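Long-range contacts in putative molybdenum cofactor biosynthesis protein (PDB 2G2C), which probably takes part in molybdenum cofactor biosynthesis, with a MoCF_biosynth-family domain likely to bind molybdopterin: residues Lys7-Val13 with Ala70-Ala76; Gln105-Gly110 with Asp148-Ile153; Arg121-Gly125 with Leu135-Ala139. One frame throughout, in Å; residues are numbered along the deposited sequence.

Interaction 1 of 3, residues Lys7-Val13 with Ala70-Ala76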
ATOM      1  N   LYS A   7     -12.189  -4.274   3.011  1.00 15.10           N
ATOM      2  CA  LYS A   7     -11.574  -5.287   2.160  0.50 14.91           C
ATOM      3  C   LYS A   7     -10.193  -4.801   1.755  1.00 14.12           C
ATOM      4  O   LYS A   7     -10.040  -3.717   1.171  1.00 13.36           O
ATOM      5  CB  LYS A   7     -12.436  -5.608   0.935  0.50 15.13           C
ATOM      6  CG  LYS A   7     -13.552  -6.616   1.190  0.50 17.64           C
ATOM      7  CD  LYS A   7     -14.669  -6.010   2.003  0.50 22.30           C
ATOM      8  CE  LYS A   7     -15.762  -7.034   2.265  0.50 20.42           C
ATOM      9  NZ  LYS A   7     -16.359  -6.805   3.604  0.50 29.16           N
ATOM     10  N   SER A   8      -9.193  -5.617   2.073  1.00 13.34           N
ATOM     11  CA  SER A   8      -7.797  -5.192   1.974  1.00 12.69           C
ATOM     12  C   SER A   8      -6.941  -6.120   1.157  1.00 12.36           C
ATOM     13  O   SER A   8      -7.182  -7.333   1.118  1.00 12.89           O
ATOM     14  CB  SER A   8      -7.152  -5.000   3.356  1.00 13.96           C
ATOM     15  OG  SER A   8      -7.934  -4.133   4.168  1.00 15.12           O
ATOM     16  N   ALA A   9      -5.906  -5.555   0.548  1.00 11.20           N
ATOM     17  CA  ALA A   9      -4.926  -6.357  -0.200  1.00 11.35           C
ATOM     18  C   ALA A   9      -3.532  -5.931   0.142  1.00 11.90           C
ATOM     19  O   ALA A   9      -3.237  -4.713   0.288  1.00 12.51           O
ATOM     20  CB  ALA A   9      -5.144  -6.255  -1.731  1.00 11.89           C
ATOM     21  N   ILE A  10      -2.661  -6.922   0.234  1.00 11.06           N
ATOM     22  CA  ILE A  10      -1.228  -6.652   0.414  1.00 11.35           C
ATOM     23  C   ILE A  10      -0.462  -7.063  -0.840  1.00 12.21           C
ATOM     24  O   ILE A  10      -0.718  -8.164  -1.401  1.00 12.09           O
ATOM     25  CB  ILE A  10      -0.669  -7.407   1.650  1.00 11.33           C
ATOM     26  CG1 ILE A  10      -1.341  -6.856   2.934  1.00 10.58           C
ATOM     27  CG2 ILE A  10       0.896  -7.418   1.641  1.00 11.61           C
ATOM     28  CD1 ILE A  10      -1.105  -7.693   4.183  1.00 11.82           C
ATOM     29  N   ILE A  11       0.455  -6.194  -1.267  1.00 10.41           N
ATOM     30  CA  ILE A  11       1.307  -6.493  -2.438  1.00 10.84           C
ATOM     31  C   ILE A  11       2.752  -6.262  -2.051  1.00 11.01           C
ATOM     32  O   ILE A  11       3.164  -5.119  -1.813  1.00 11.50           O
ATOM     33  CB  ILE A  11       0.942  -5.588  -3.643  1.00 10.31           C
ATOM     34  CG1 ILE A  11      -0.527  -5.840  -4.023  1.00 12.51           C
ATOM     35  CG2 ILE A  11       1.906  -5.833  -4.790  1.00 11.75           C
ATOM     36  CD1 ILE A  11      -1.145  -4.760  -4.970  1.00 12.15           C
ATOM     37  N   VAL A  12       3.500  -7.355  -1.898  1.00 11.72           N
ATOM     38  CA  VAL A  12       4.902  -7.211  -1.549  1.00 11.44           C
ATOM     39  C   VAL A  12       5.723  -7.237  -2.848  1.00 11.82           C
ATOM     40  O   VAL A  12       5.605  -8.149  -3.643  1.00 12.77           O
ATOM     41  CB  VAL A  12       5.343  -8.329  -0.566  1.00 11.83           C
ATOM     42  CG1 VAL A  12       6.837  -8.323  -0.396  1.00 12.11           C
ATOM     43  CG2 VAL A  12       4.619  -8.157   0.770  1.00 13.67           C
ATOM     44  N   VAL A  13       6.530  -6.205  -3.048  1.00 11.90           N
ATOM     45  CA  VAL A  13       7.213  -6.000  -4.314  1.00 12.36           C
ATOM     46  C   VAL A  13       8.713  -6.254  -4.069  1.00 13.24           C
ATOM     47  O   VAL A  13       9.388  -5.460  -3.378  1.00 13.49           O
ATOM     48  CB  VAL A  13       6.971  -4.546  -4.841  1.00 12.32           C
ATOM     49  CG1 VAL A  13       7.657  -4.309  -6.192  1.00 14.34           C
ATOM     50  CG2 VAL A  13       5.444  -4.210  -4.901  1.00 12.94           C
ATOM     51  N   ALA A  70     -10.998  -4.841  -3.371  1.00 12.19           N
ATOM     52  CA  ALA A  70     -10.221  -4.224  -2.274  1.00 11.70           C
ATOM     53  C   ALA A  70     -10.403  -2.707  -2.243  1.00 12.28           C
ATOM     54  O   ALA A  70     -10.354  -2.027  -3.283  1.00 12.85           O
ATOM     55  CB  ALA A  70      -8.761  -4.559  -2.428  1.00 11.64           C
ATOM     56  N   ARG A  71     -10.655  -2.218  -1.033  1.00 11.27           N
ATOM     57  CA  ARG A  71     -10.742  -0.767  -0.827  1.00 11.51           C
ATOM     58  C   ARG A  71      -9.530  -0.188  -0.079  1.00 12.00           C
ATOM     59  O   ARG A  71      -9.410   1.010   0.058  1.00 11.38           O
ATOM     60  CB  ARG A  71     -12.066  -0.351  -0.182  1.00 12.90           C
ATOM     61  CG  ARG A  71     -13.257  -0.655  -1.114  1.00 13.13           C
ATOM     62  CD  ARG A  71     -14.493   0.040  -0.599  1.00 13.36           C
ATOM     63  NE  ARG A  71     -14.369   1.499  -0.598  1.00 13.10           N
ATOM     64  CZ  ARG A  71     -15.015   2.317   0.235  1.00 13.39           C
ATOM     65  NH1 ARG A  71     -15.903   1.827   1.134  1.00 13.96           N
ATOM     66  NH2 ARG A  71     -14.774   3.636   0.162  1.00 14.56           N
ATOM     67  N   PHE A  72      -8.639  -1.073   0.387  1.00 10.83           N
ATOM     68  CA  PHE A  72      -7.397  -0.635   1.015  1.00 10.80           C
ATOM     69  C   PHE A  72      -6.332  -1.542   0.453  1.00 11.67           C
ATOM     70  O   PHE A  72      -6.443  -2.765   0.571  1.00 11.53           O
ATOM     71  CB  PHE A  72      -7.464  -0.755   2.545  1.00 10.98           C
ATOM     72  CG  PHE A  72      -6.161  -0.435   3.214  1.00 12.97           C
ATOM     73  CD1 PHE A  72      -5.544   0.787   3.004  1.00 14.18           C
ATOM     74  CD2 PHE A  72      -5.511  -1.359   4.027  1.00 16.52           C
ATOM     75  CE1 PHE A  72      -4.310   1.099   3.608  1.00 13.92           C
ATOM     76  CE2 PHE A  72      -4.263  -1.042   4.623  1.00 18.47           C
ATOM     77  CZ  PHE A  72      -3.687   0.175   4.426  1.00 14.53           C
ATOM     78  N   ILE A  73      -5.349  -0.955  -0.225  1.00 10.26           N
ATOM     79  CA  ILE A  73      -4.267  -1.711  -0.813  1.00 10.72           C
ATOM     80  C   ILE A  73      -2.994  -1.141  -0.278  1.00 11.31           C
ATOM     81  O   ILE A  73      -2.773   0.077  -0.387  1.00 10.94           O
ATOM     82  CB  ILE A  73      -4.283  -1.567  -2.364  1.00 10.62           C
ATOM     83  CG1 ILE A  73      -5.592  -2.148  -2.920  1.00 11.75           C
ATOM     84  CG2 ILE A  73      -3.050  -2.251  -2.963  1.00 11.72           C
ATOM     85  CD1 ILE A  73      -5.798  -1.971  -4.443  1.00 12.31           C
ATOM     86  N   ILE A  74      -2.165  -1.997   0.323  1.00 10.62           N
ATOM     87  CA  ILE A  74      -0.864  -1.521   0.819  1.00 10.52           C
ATOM     88  C   ILE A  74       0.233  -2.322   0.101  1.00 11.29           C
ATOM     89  O   ILE A  74       0.162  -3.544   0.039  1.00 10.96           O
ATOM     90  CB  ILE A  74      -0.767  -1.579   2.354  1.00 11.15           C
ATOM     91  CG1 ILE A  74       0.584  -0.956   2.813  1.00 12.74           C
ATOM     92  CG2 ILE A  74      -0.957  -2.989   2.856  1.00 13.26           C
ATOM     93  CD1 ILE A  74       0.549  -0.353   4.228  1.00 14.97           C
ATOM     94  N   THR A  75       1.201  -1.605  -0.474  1.00 10.95           N
ATOM     95  CA  THR A  75       2.343  -2.237  -1.132  1.00 11.26           C
ATOM     96  C   THR A  75       3.557  -2.073  -0.205  1.00 11.76           C
ATOM     97  O   THR A  75       3.629  -1.127   0.602  1.00 11.36           O
ATOM     98  CB  THR A  75       2.666  -1.594  -2.502  1.00 12.14           C
ATOM     99  OG1 THR A  75       3.068  -0.218  -2.343  1.00 12.43           O
ATOM    100  CG2 THR A  75       1.420  -1.640  -3.421  1.00 11.92           C
ATOM    101  N   ALA A  76       4.524  -2.975  -0.351  1.00 10.67           N
ATOM    102  CA  ALA A  76       5.771  -2.860   0.413  1.00 10.36           C
ATOM    103  C   ALA A  76       6.881  -3.102  -0.556  1.00 10.53           C
ATOM    104  O   ALA A  76       6.976  -4.217  -1.079  1.00 11.89           O
ATOM    105  CB  ALA A  76       5.787  -3.913   1.566  1.00 10.43           C
TER

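Interaction 2 of 3, residues Gln105-Gly110 with Asp148-Ile153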
ATOM      1  N   GLN A 105       3.682  13.510   6.502  1.00 14.24           N
ATOM      2  CA  GLN A 105       3.666  13.102   7.915  0.50 13.90           C
ATOM      3  C   GLN A 105       4.482  11.831   8.123  1.00 14.49           C
ATOM      4  O   GLN A 105       5.149  11.680   9.135  1.00 15.12           O
ATOM      5  CB  GLN A 105       2.230  12.885   8.414  0.50 14.69           C
ATOM      6  CG  GLN A 105       1.450  14.162   8.590  0.50 16.95           C
ATOM      7  CD  GLN A 105       0.197  13.997   9.437  0.50 10.19           C
ATOM      8  OE1 GLN A 105      -0.139  14.873  10.258  0.50 20.97           O
ATOM      9  NE2 GLN A 105      -0.513  12.877   9.245  0.50 19.58           N
ATOM     10  N   ILE A 106       4.426  10.924   7.142  1.00 14.64           N
ATOM     11  CA  ILE A 106       5.183   9.678   7.254  1.00 14.91           C
ATOM     12  C   ILE A 106       6.672  10.006   7.326  1.00 16.06           C
ATOM     13  O   ILE A 106       7.426   9.404   8.117  1.00 16.69           O
ATOM     14  CB  ILE A 106       4.886   8.725   6.075  1.00 15.05           C
ATOM     15  CG1 ILE A 106       3.497   8.144   6.208  1.00 14.01           C
ATOM     16  CG2 ILE A 106       5.974   7.649   5.963  1.00 16.26           C
ATOM     17  CD1 ILE A 106       2.965   7.554   4.883  1.00 12.85           C
ATOM     18  N   LEU A 107       7.074  10.989   6.527  1.00 17.21           N
ATOM     19  CA  LEU A 107       8.445  11.433   6.530  1.00 18.50           C
ATOM     20  C   LEU A 107       8.808  12.202   7.820  1.00 18.48           C
ATOM     21  O   LEU A 107       9.879  11.978   8.405  1.00 21.33           O
ATOM     22  CB  LEU A 107       8.664  12.280   5.289  1.00 19.36           C
ATOM     23  CG  LEU A 107      10.121  12.388   4.899  1.00 22.62           C
ATOM     24  CD1 LEU A 107      10.865  11.029   4.928  1.00 24.20           C
ATOM     25  CD2 LEU A 107      10.106  12.984   3.534  1.00 23.22           C
ATOM     26  N   ILE A 108       7.915  13.081   8.291  1.00 18.39           N
ATOM     27  CA  ILE A 108       8.143  13.812   9.536  1.00 19.50           C
ATOM     28  C   ILE A 108       8.303  12.822  10.703  1.00 21.24           C
ATOM     29  O   ILE A 108       9.237  12.947  11.512  1.00 22.99           O
ATOM     30  CB  ILE A 108       6.997  14.811   9.810  1.00 19.07           C
ATOM     31  CG1 ILE A 108       7.040  15.970   8.810  1.00 18.08           C
ATOM     32  CG2 ILE A 108       7.037  15.326  11.273  1.00 20.19           C
ATOM     33  CD1 ILE A 108       5.707  16.749   8.705  1.00 18.71           C
ATOM     34  N   HIS A 109       7.426  11.820  10.746  1.00 22.32           N
ATOM     35  CA  HIS A 109       7.451  10.774  11.796  1.00 24.33           C
ATOM     36  C   HIS A 109       8.655   9.832  11.690  1.00 25.12           C
ATOM     37  O   HIS A 109       9.153   9.338  12.705  1.00 26.79           O
ATOM     38  CB  HIS A 109       6.167   9.925  11.761  1.00 24.57           C
ATOM     39  CG  HIS A 109       6.062   8.942  12.891  1.00 27.12           C
ATOM     40  ND1 HIS A 109       6.144   7.578  12.708  1.00 28.66           N
ATOM     41  CD2 HIS A 109       5.914   9.133  14.226  1.00 28.51           C
ATOM     42  CE1 HIS A 109       6.030   6.970  13.876  1.00 26.64           C
ATOM     43  NE2 HIS A 109       5.873   7.890  14.811  1.00 28.74           N
ATOM     44  N   GLY A 110       9.106   9.538  10.477  1.00 25.78           N
ATOM     45  CA  GLY A 110      10.215   8.608  10.262  1.00 26.69           C
ATOM     46  C   GLY A 110      11.573   9.295  10.155  1.00 28.12           C
ATOM     47  O   GLY A 110      12.613   8.711  10.501  1.00 29.81           O
ATOM     48  N   ASP A 148       6.512   2.759  10.480  1.00 14.29           N
ATOM     49  CA  ASP A 148       6.388   4.220  10.426  1.00 14.86           C
ATOM     50  C   ASP A 148       5.234   4.650   9.498  1.00 14.48           C
ATOM     51  O   ASP A 148       4.464   5.576   9.817  1.00 16.26           O
ATOM     52  CB  ASP A 148       7.694   4.862   9.983  1.00 16.75           C
ATOM     53  CG  ASP A 148       8.739   4.902  11.091  1.00 18.72           C
ATOM     54  OD1 ASP A 148       8.398   4.784  12.295  1.00 22.80           O
ATOM     55  OD2 ASP A 148       9.928   5.036  10.736  1.00 23.02           O
ATOM     56  N   THR A 149       5.106   3.968   8.366  1.00 13.18           N
ATOM     57  CA  THR A 149       3.986   4.279   7.471  1.00 13.28           C
ATOM     58  C   THR A 149       2.675   3.997   8.185  1.00 13.63           C
ATOM     59  O   THR A 149       1.753   4.815   8.179  1.00 13.67           O
ATOM     60  CB  THR A 149       4.094   3.442   6.174  1.00 12.61           C
ATOM     61  OG1 THR A 149       5.225   3.928   5.439  1.00 14.41           O
ATOM     62  CG2 THR A 149       2.828   3.531   5.356  1.00 14.34           C
ATOM     63  N   TRP A 150       2.604   2.822   8.825  1.00 11.90           N
ATOM     64  CA  TRP A 150       1.398   2.404   9.513  1.00 12.87           C
ATOM     65  C   TRP A 150       1.026   3.374  10.637  1.00 12.80           C
ATOM     66  O   TRP A 150      -0.149   3.680  10.852  1.00 12.78           O
ATOM     67  CB  TRP A 150       1.576   0.982  10.079  1.00 13.24           C
ATOM     68  CG  TRP A 150       0.285   0.466  10.510  1.00 12.62           C
ATOM     69  CD1 TRP A 150      -0.209   0.426  11.801  1.00 14.52           C
ATOM     70  CD2 TRP A 150      -0.738  -0.075   9.670  1.00 13.62           C
ATOM     71  NE1 TRP A 150      -1.442  -0.134  11.796  1.00 15.58           N
ATOM     72  CE2 TRP A 150      -1.805  -0.445  10.510  1.00 14.20           C
ATOM     73  CE3 TRP A 150      -0.851  -0.283   8.283  1.00 15.93           C
ATOM     74  CZ2 TRP A 150      -2.991  -1.015  10.018  1.00 15.11           C
ATOM     75  CZ3 TRP A 150      -2.024  -0.871   7.779  1.00 17.01           C
ATOM     76  CH2 TRP A 150      -3.078  -1.221   8.652  1.00 16.24           C
ATOM     77  N   ALA A 151       2.028   3.859  11.374  1.00 12.56           N
ATOM     78  CA  ALA A 151       1.763   4.790  12.474  1.00 12.76           C
ATOM     79  C   ALA A 151       1.039   6.032  12.028  1.00 12.93           C
ATOM     80  O   ALA A 151       0.266   6.624  12.788  1.00 13.22           O
ATOM     81  CB  ALA A 151       3.077   5.177  13.174  1.00 12.53           C
ATOM     82  N   VAL A 152       1.324   6.468  10.805  1.00 12.63           N
ATOM     83  CA  VAL A 152       0.637   7.655  10.277  1.00 14.66           C
ATOM     84  C   VAL A 152      -0.722   7.318   9.668  1.00 14.60           C
ATOM     85  O   VAL A 152      -1.715   8.044   9.860  1.00 16.06           O
ATOM     86  CB  VAL A 152       1.520   8.379   9.263  1.00 14.44           C
ATOM     87  CG1 VAL A 152       0.707   9.473   8.508  1.00 16.00           C
ATOM     88  CG2 VAL A 152       2.776   8.960   9.975  1.00 14.66           C
ATOM     89  N   ILE A 153      -0.774   6.234   8.901  1.00 14.70           N
ATOM     90  CA  ILE A 153      -2.023   5.908   8.188  1.00 14.71           C
ATOM     91  C   ILE A 153      -3.098   5.387   9.113  1.00 14.05           C
ATOM     92  O   ILE A 153      -4.269   5.734   8.984  1.00 14.67           O
ATOM     93  CB  ILE A 153      -1.747   4.834   7.090  1.00 15.37           C
ATOM     94  CG1 ILE A 153      -0.771   5.419   6.063  1.00 16.40           C
ATOM     95  CG2 ILE A 153      -3.079   4.282   6.449  1.00 17.70           C
ATOM     96  CD1 ILE A 153      -1.297   6.577   5.273  1.00 17.38           C
TER
HETATM   97  O   HOH W   1      -1.851  10.678  10.744  1.00 36.61           O

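Interaction 3 of 3, residues Arg121-Gly125 with Leu135-Ala139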
ATOM      1  N   ARG A 121       9.980   7.076  -2.400  1.00 18.65           N
ATOM      2  CA  ARG A 121       9.172   7.899  -3.252  1.00 15.00           C
ATOM      3  C   ARG A 121       7.745   7.387  -3.147  1.00 14.34           C
ATOM      4  O   ARG A 121       6.917   7.718  -3.982  1.00 13.23           O
ATOM      5  CB  ARG A 121       9.695   7.747  -4.645  1.00 14.64           C
ATOM      6  CG  ARG A 121      11.170   8.125  -4.728  1.00 13.53           C
ATOM      7  CD  ARG A 121      11.645   8.085  -6.162  1.00 16.25           C
ATOM      8  NE  ARG A 121      11.446   6.736  -6.707  1.00 13.88           N
ATOM      9  CZ  ARG A 121      10.549   6.427  -7.640  1.00 12.21           C
ATOM     10  NH1 ARG A 121       9.730   7.366  -8.130  1.00 12.56           N
ATOM     11  NH2 ARG A 121      10.456   5.156  -8.054  1.00 11.00           N
ATOM     12  N   GLY A 122       7.460   6.568  -2.124  1.00 13.66           N
ATOM     13  CA  GLY A 122       6.132   5.949  -2.008  1.00 13.05           C
ATOM     14  C   GLY A 122       5.049   6.989  -1.894  1.00 12.33           C
ATOM     15  O   GLY A 122       5.245   7.995  -1.195  1.00 13.15           O
ATOM     16  N   ILE A 123       3.917   6.759  -2.590  1.00 11.13           N
ATOM     17  CA  ILE A 123       2.804   7.698  -2.510  1.00 11.25           C
ATOM     18  C   ILE A 123       1.612   7.131  -1.730  1.00 10.68           C
ATOM     19  O   ILE A 123       1.546   5.929  -1.440  1.00 10.37           O
ATOM     20  CB  ILE A 123       2.398   8.259  -3.908  1.00 11.95           C
ATOM     21  CG1 ILE A 123       1.916   7.123  -4.791  1.00 12.44           C
ATOM     22  CG2 ILE A 123       3.586   9.023  -4.502  1.00 14.93           C
ATOM     23  CD1 ILE A 123       1.287   7.626  -6.096  1.00 15.49           C
ATOM     24  N   VAL A 124       0.675   8.027  -1.409  1.00 10.11           N
ATOM     25  CA  VAL A 124      -0.598   7.666  -0.781  1.00  9.97           C
ATOM     26  C   VAL A 124      -1.677   8.386  -1.546  1.00 10.82           C
ATOM     27  O   VAL A 124      -1.547   9.569  -1.833  1.00 12.03           O
ATOM     28  CB  VAL A 124      -0.697   8.122   0.709  1.00 10.99           C
ATOM     29  CG1 VAL A 124      -2.039   7.723   1.322  1.00 10.53           C
ATOM     30  CG2 VAL A 124       0.474   7.501   1.518  1.00 11.20           C
ATOM     31  N   GLY A 125      -2.759   7.688  -1.866  1.00 10.27           N
ATOM     32  CA  GLY A 125      -3.842   8.400  -2.552  1.00 10.28           C
ATOM     33  C   GLY A 125      -5.083   7.575  -2.638  1.00 10.09           C
ATOM     34  O   GLY A 125      -5.050   6.376  -2.285  1.00 10.26           O
ATOM     35  N   LEU A 135      -8.226   3.277  -1.085  1.00 10.45           N
ATOM     36  CA  LEU A 135      -7.027   3.962  -0.615  1.00 10.89           C
ATOM     37  C   LEU A 135      -5.817   3.071  -0.895  1.00  9.63           C
ATOM     38  O   LEU A 135      -5.847   1.893  -0.540  1.00 10.95           O
ATOM     39  CB  LEU A 135      -7.133   4.146   0.887  1.00 11.64           C
ATOM     40  CG  LEU A 135      -5.903   4.697   1.607  1.00 11.06           C
ATOM     41  CD1 LEU A 135      -5.611   6.170   1.197  1.00 12.11           C
ATOM     42  CD2 LEU A 135      -6.142   4.578   3.122  1.00 13.58           C
ATOM     43  N   ILE A 136      -4.785   3.595  -1.551  1.00 10.23           N
ATOM     44  CA  ILE A 136      -3.580   2.835  -1.839  1.00  9.11           C
ATOM     45  C   ILE A 136      -2.442   3.530  -1.112  1.00 10.21           C
ATOM     46  O   ILE A 136      -2.331   4.782  -1.167  1.00 10.14           O
ATOM     47  CB  ILE A 136      -3.303   2.780  -3.354  1.00  9.04           C
ATOM     48  CG1 ILE A 136      -4.528   2.251  -4.109  1.00  8.92           C
ATOM     49  CG2 ILE A 136      -2.069   1.899  -3.650  1.00 10.06           C
ATOM     50  CD1 ILE A 136      -4.320   2.181  -5.581  1.00 13.03           C
ATOM     51  N   VAL A 137      -1.606   2.730  -0.432  1.00  9.62           N
ATOM     52  CA  VAL A 137      -0.475   3.254   0.358  1.00 10.50           C
ATOM     53  C   VAL A 137       0.754   2.467  -0.046  1.00 10.15           C
ATOM     54  O   VAL A 137       0.739   1.229  -0.007  1.00 11.33           O
ATOM     55  CB  VAL A 137      -0.728   3.015   1.880  1.00 11.36           C
ATOM     56  CG1 VAL A 137       0.529   3.285   2.726  1.00 12.94           C
ATOM     57  CG2 VAL A 137      -1.886   3.860   2.371  1.00 11.99           C
ATOM     58  N   ASN A 138       1.812   3.187  -0.442  1.00  9.50           N
ATOM     59  CA  ASN A 138       3.121   2.559  -0.733  1.00  9.57           C
ATOM     60  C   ASN A 138       4.015   2.639   0.494  1.00 11.62           C
ATOM     61  O   ASN A 138       4.393   3.750   0.909  1.00 12.54           O
ATOM     62  CB  ASN A 138       3.877   3.324  -1.831  1.00 10.49           C
ATOM     63  CG  ASN A 138       3.178   3.344  -3.176  1.00 10.91           C
ATOM     64  OD1 ASN A 138       3.445   4.255  -3.947  1.00 12.37           O
ATOM     65  ND2 ASN A 138       2.367   2.331  -3.494  1.00  9.34           N
ATOM     66  N   ALA A 139       4.355   1.484   1.078  1.00 10.40           N
ATOM     67  CA  ALA A 139       5.366   1.451   2.145  1.00 11.88           C
ATOM     68  C   ALA A 139       6.722   0.988   1.626  1.00 12.07           C
ATOM     69  O   ALA A 139       6.812   0.342   0.592  1.00 11.37           O
ATOM     70  CB  ALA A 139       4.911   0.517   3.265  1.00 10.54           C
TER

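Interaction 1 of 3, residues Lys7-Val13 with Ala70-Ala76
Two parallel neighbours in the sheet of the alpha/beta fold of the probable molybdopterin-binding domain meet here; the short strand axes approach to 4.6 Å and cross at -16°. Lys7 O accepts from both Arg71 N (2.7 Å) and Phe72 N (3.1 Å), where the chain from Ala70 turns into strand 72-76; Lys7 NZ salt-bridges Glu44. Ser8 pairs with Phe72, and its OG, hydrogen-bonded to Ile6 O, sits 3.7 Å from Phe72 CD2 at the ring edge. Ala9 bonds on both sides of Ile73, through Ala9 N to Phe72 O (2.8 Å) and Ile74 N to Ala9 O (2.9 Å), the alternation expected of parallel strands. Ile10 CG1 lies 3.9 Å from Ile74 CG2, on the face that helix 26-34 covers, whereas Ile11 CD1 meets Ile73 CG2 at 3.7 Å beneath helix 55-67. Ile11 repeats the bonding pattern around Thr75. Past Val12, which pairs with Ala76, the ladder closes with Val13 N donating to Ala76 O at 2.8 Å and a nearly straight 174°.

Interaction 2 of 3, residues Gln105-Gly110 with Asp148-Ile153
This is an oblique helix-helix packing within the alpha/beta fold of the probable molybdopterin-binding domain: the ends of helices 100-109 and 143-153 cross with their N-to-C directions 124° apart and their short axes 8.8 Å from each other. No direct hydrogen bond joins the two segments, so side-chain shape carries most of the contact. Ile106, in the mt rotamer (chi1 -72°, chi2 162°), extends along the second helix. Its CG1 lies 3.6 Å from Val152 CB, its CG2 reaches to 3.8 Å from Thr149 OG1, and its CD1 comes within 4.4 Å of Ile153 CD1. Ile153 has the mm rotamer; its CA-to-CB bond points sideways, yet chi1 m carries the CG1-CD1 arm nearer to Ile106. Val152 is t (chi1 169°), pointing toward the first helix, with CG2 4.0 Å from His109 CB and CG1 3.7 Å from Gln105 NE2. Thr149, chi1 m, directs its hydroxyl back to Gly145 O one turn earlier, and its side chain also packs on Val137 and Ala139 of the central sheet. His109 takes chi1 t, which extends its ring over the second helix: CE1 is 3.5 Å from Ala151 CB and 3.6 Å from Asp148 OD1, with the ring oblique to both. Asp148, chi1 m, also places OD2 3.6 Å from Gly110 CA. Gln105, mt in the given conformer, ends at a bridging water, which donates to Val152 O at 2.8 Å and accepts a weak bond from Gln105 NE2 at 3.0 Å.

Interaction 3 of 3, residues Arg121-Gly125 with Leu135-Ala139
Four hydrogen bonds tie Arg121-Gly125 to Leu135-Ala139. Gly125 and Ile136 exchange a reciprocal backbone pair, Gly125 N to Ile136 O at 3.0 Å (161°) and Ile136 N to Gly125 O at 2.9 Å (174°). Asn138 supplies the other two: its N donates to Ile123 O at 2.9 Å, while its OD1 accepts from Ile123 N, also at 2.9 Å and with an angle of 167°. A side-chain amide oxygen thus stands in for a backbone carbonyl where the first segment is not yet strand. The ND2 of Asn138 bonds to Thr75 and Thr91, linking the same residue to strand 72-76 and helix 87-92. With end-to-end directions 173° apart, the segments form a beta hairpin, strands 124-126 and 135-139, within the mixed sheet of the MoCF_biosynth-type fold; strand 124-126 runs against the parallel strands. Val124 and Val137 are its non-hydrogen-bonded pair, CA atoms 4.6 Å apart, and Val124 CA makes a CA-H...O contact of 3.4 Å with Ile136 O. Gly122 CA packs 3.5 Å from Asn138 CB; an ideal CB on Gly122 would lie 2.7 Å from Asn138 O, a clash. Farther out, Val124 CG1 meets Val137 CG2 at 4.0 Å and Leu135 CD1 at 3.9 Å. Helix 143-153 lies over Val137, through Thr149 and Ile153.

Overall arrangement
Interactions 1 and 3 are buried sheet pairings, one parallel and one antiparallel, with centres about 10 Å apart. Strands 72-76 and 135-139 adjoin, and probable hydrogen bonds from Leu135 N to Arg71 O (2.8 Å) and from Ala139 N to Thr75 O (2.8 Å) join the two contacts. Interaction 2 is partly exposed, about 13 Å from the chain centre (centre to centre), and trades backbone ladders for side-chain packing and one bridging water. Its inner side meets both others: Thr149 CG2 is 3.5 Å from Val137 CG1 in interaction 3, and Trp150 CZ3 is 3.9 Å from Phe72 CE2 in interaction 1. Helix 143-153 thus packs against both neighbouring strands.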